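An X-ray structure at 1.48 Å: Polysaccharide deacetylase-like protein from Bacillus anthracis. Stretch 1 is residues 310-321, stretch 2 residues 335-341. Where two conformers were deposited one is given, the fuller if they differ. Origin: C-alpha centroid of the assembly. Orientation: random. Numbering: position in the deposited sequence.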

# COMPACT_ATOMS: atom_id res chain seq x y z
N VAL A 310 7.72 21.59 -6.60
CA VAL A 310 6.96 21.14 -5.43
C VAL A 310 7.43 19.77 -4.96
O VAL A 310 7.56 19.54 -3.76
N VAL A 311 7.68 18.86 -5.90
CA VAL A 311 8.20 17.54 -5.54
C VAL A 311 9.54 17.66 -4.81
O VAL A 311 9.75 17.02 -3.79
N ALA A 312 10.42 18.50 -5.33
CA ALA A 312 11.73 18.67 -4.71
C ALA A 312 11.63 19.25 -3.29
O ALA A 312 12.39 18.85 -2.40
N GLU A 313 10.70 20.18 -3.08
CA GLU A 313 10.50 20.73 -1.74
C GLU A 313 9.90 19.68 -0.81
O GLU A 313 10.35 19.51 0.33
N THR A 314 8.91 18.96 -1.32
CA THR A 314 8.23 17.93 -0.55
C THR A 314 9.19 16.82 -0.12
O THR A 314 9.10 16.32 1.00
N LYS A 315 10.14 16.49 -0.99
CA LYS A 315 11.11 15.42 -0.76
C LYS A 315 11.96 15.69 0.47
O LYS A 315 12.48 14.77 1.10
N LYS A 316 12.12 16.97 0.81
CA LYS A 316 12.91 17.34 1.98
C LYS A 316 12.29 16.85 3.29
O LYS A 316 12.99 16.64 4.28
N TYR A 317 10.97 16.67 3.28
CA TYR A 317 10.21 16.50 4.52
C TYR A 317 9.35 15.25 4.60
O TYR A 317 9.05 14.78 5.70
N TYR A 318 8.95 14.71 3.45
CA TYR A 318 8.02 13.59 3.41
C TYR A 318 8.57 12.44 2.57
O TYR A 318 9.27 12.68 1.59
N GLN A 319 8.25 11.21 2.96
CA GLN A 319 8.62 10.04 2.17
C GLN A 319 7.58 9.74 1.09
O GLN A 319 7.91 9.14 0.06
N PHE A 320 6.33 10.15 1.32
CA PHE A 320 5.22 9.80 0.44
C PHE A 320 4.38 11.03 0.15
O PHE A 320 4.13 11.84 1.05
N ALA A 321 3.93 11.17 -1.09
CA ALA A 321 3.03 12.26 -1.44
C ALA A 321 2.05 11.77 -2.50
O ALA A 321 2.45 11.13 -3.47
N PRO A 335 11.94 7.79 -10.90
CA PRO A 335 12.42 8.84 -9.98
C PRO A 335 11.31 9.50 -9.18
O PRO A 335 10.32 9.99 -9.75
N ASP A 336 11.47 9.52 -7.86
CA ASP A 336 10.52 10.16 -6.95
C ASP A 336 9.06 9.68 -7.11
O ASP A 336 8.12 10.44 -6.82
N GLU A 337 8.87 8.44 -7.55
CA GLU A 337 7.52 7.98 -7.83
C GLU A 337 6.62 7.97 -6.59
O GLU A 337 5.41 8.13 -6.70
N LEU A 338 7.21 7.79 -5.42
CA LEU A 338 6.41 7.75 -4.19
C LEU A 338 5.91 9.12 -3.77
O LEU A 338 5.06 9.23 -2.88
N LEU A 339 6.44 10.16 -4.42
CA LEU A 339 6.03 11.54 -4.18
C LEU A 339 5.08 12.03 -5.28
O LEU A 339 4.78 13.22 -5.37
N LYS A 340 4.63 11.10 -6.13
CA LYS A 340 3.76 11.42 -7.25
C LYS A 340 2.69 10.35 -7.40
O LYS A 340 2.33 9.97 -8.52
N MET A 341 2.17 9.89 -6.27
CA MET A 341 1.31 8.71 -6.24
C MET A 341 -0.13 9.01 -6.68
O MET A 341 -0.80 9.87 -6.11

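A strand and the helix before it can share one partner when a single apolar side chain reaches both, and this deacetylase-like protein offers a compact example. The apolar contact centres on L339, which has the largest covered area of any residue here. Its CA-to-CB bond points sideways, but an m, t rotamer brings the end of the chain inward. CD1 of L339 lies 3.6 Å from CB of K315 and 4.0 Å from CG1 of V311, a t rotamer pointing toward the second stretch; CD2 of L339 lies 4.0 Å from CB of A321 and 3.6 Å from the backbone O of Q319. One leucine thus meets both helix and strand. Beside it, L338 (m, t) points toward the first stretch, and its CD1 meets CE1 of F320 at 4.0 Å, obliquely to the ring.

The charged contact joins an exposed lysine to a partly exposed aspartate. K315, extended with all four chi angles t, carries NZ to 2.9 Å from OD1 of D336 (chi1 m), a hydrogen-bonded salt bridge.

Backbone polar groups fix the register: A321 N donates to L338 O at 2.9 Å, and M341 N to A321 O at 3.1 Å, both nearly linear. T314, an m rotamer, instead satisfies its hydroxyl within the helix, OG1 donating to V310 O at 2.7 Å.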

# COMPACT_ATOMS: atom_id res chain seq x y z
CB VAL A 310 5.44 21.13 -5.70
CG1 VAL A 310 4.67 20.48 -4.54
CG2 VAL A 310 4.95 22.56 -5.92
CB VAL A 311 8.37 16.61 -6.77
CG1 VAL A 311 9.09 15.31 -6.37
CG2 VAL A 311 7.02 16.27 -7.37
CB ALA A 312 12.63 19.53 -5.57
CB GLU A 313 9.60 21.98 -1.78
CG GLU A 313 10.22 23.18 -2.51
CD GLU A 313 11.36 23.83 -1.73
OE1 GLU A 313 11.60 23.45 -0.57
OE2 GLU A 313 12.01 24.73 -2.30
CB THR A 314 7.05 17.36 -1.36
OG1 THR A 314 6.17 18.44 -1.72
CG2 THR A 314 6.25 16.33 -0.56
CB LYS A 315 12.02 15.28 -1.99
CG LYS A 315 12.94 14.08 -1.97
CD LYS A 315 13.63 13.89 -3.30
CE LYS A 315 14.46 12.60 -3.33
NZ LYS A 315 15.10 12.37 -4.65
CB LYS A 316 13.09 18.85 2.04
CG LYS A 316 13.85 19.44 0.87
CD LYS A 316 13.80 20.96 0.90
CE LYS A 316 14.49 21.55 -0.32
NZ LYS A 316 14.45 23.05 -0.30
CB TYR A 317 9.33 17.73 4.77
CG TYR A 317 10.09 19.02 4.60
CD1 TYR A 317 11.19 19.31 5.40
CD2 TYR A 317 9.73 19.94 3.62
CE1 TYR A 317 11.90 20.48 5.24
CE2 TYR A 317 10.43 21.13 3.46
CZ TYR A 317 11.52 21.39 4.28
OH TYR A 317 12.24 22.56 4.15
CB TYR A 318 6.67 14.03 2.82
CG TYR A 318 5.96 15.08 3.64
CD1 TYR A 318 5.19 14.72 4.73
CD2 TYR A 318 6.08 16.43 3.32
CE1 TYR A 318 4.54 15.67 5.49
CE2 TYR A 318 5.44 17.39 4.07
CZ TYR A 318 4.66 17.00 5.16
OH TYR A 318 4.01 17.94 5.92
CB GLN A 319 8.77 8.81 3.07
CG GLN A 319 9.86 8.91 4.10
CD GLN A 319 9.77 7.78 5.10
OE1 GLN A 319 9.93 7.99 6.31
NE2 GLN A 319 9.50 6.57 4.61
CB PHE A 320 4.31 8.74 1.09
CG PHE A 320 5.03 7.47 1.43
CD1 PHE A 320 5.24 6.50 0.47
CD2 PHE A 320 5.52 7.26 2.71
CE1 PHE A 320 5.92 5.34 0.77
CE2 PHE A 320 6.20 6.10 3.03
CZ PHE A 320 6.40 5.14 2.06
CB ALA A 321 3.81 13.46 -1.94
CB PRO A 335 13.06 9.86 -10.92
CG PRO A 335 13.52 9.05 -12.08
CD PRO A 335 12.50 7.96 -12.25
CB ASP A 336 10.58 11.68 -7.10
CG ASP A 336 11.93 12.25 -6.72
OD1 ASP A 336 12.58 11.67 -5.82
OD2 ASP A 336 12.34 13.26 -7.31
CB GLU A 337 7.52 6.60 -8.51
CG GLU A 337 8.03 5.45 -7.65
CD GLU A 337 8.07 4.13 -8.40
OE1 GLU A 337 7.67 4.10 -9.59
OE2 GLU A 337 8.52 3.13 -7.80
CB LEU A 338 7.19 7.10 -3.05
CG LEU A 338 7.72 5.70 -3.32
CD1 LEU A 338 8.60 5.24 -2.17
CD2 LEU A 338 6.56 4.74 -3.53
CB LEU A 339 7.25 12.47 -4.12
CG LEU A 339 8.27 12.12 -3.03
CD1 LEU A 339 9.52 12.97 -3.13
CD2 LEU A 339 7.64 12.26 -1.65
CB LYS A 340 4.57 11.51 -8.55
CG LYS A 340 5.56 12.66 -8.57
CD LYS A 340 6.14 12.86 -9.95
CE LYS A 340 7.25 11.89 -10.23
NZ LYS A 340 8.14 12.40 -11.33
CB MET A 341 1.33 8.11 -4.83
CG MET A 341 0.72 6.73 -4.68
SD MET A 341 1.16 5.99 -3.08
CE MET A 341 2.91 5.70 -3.30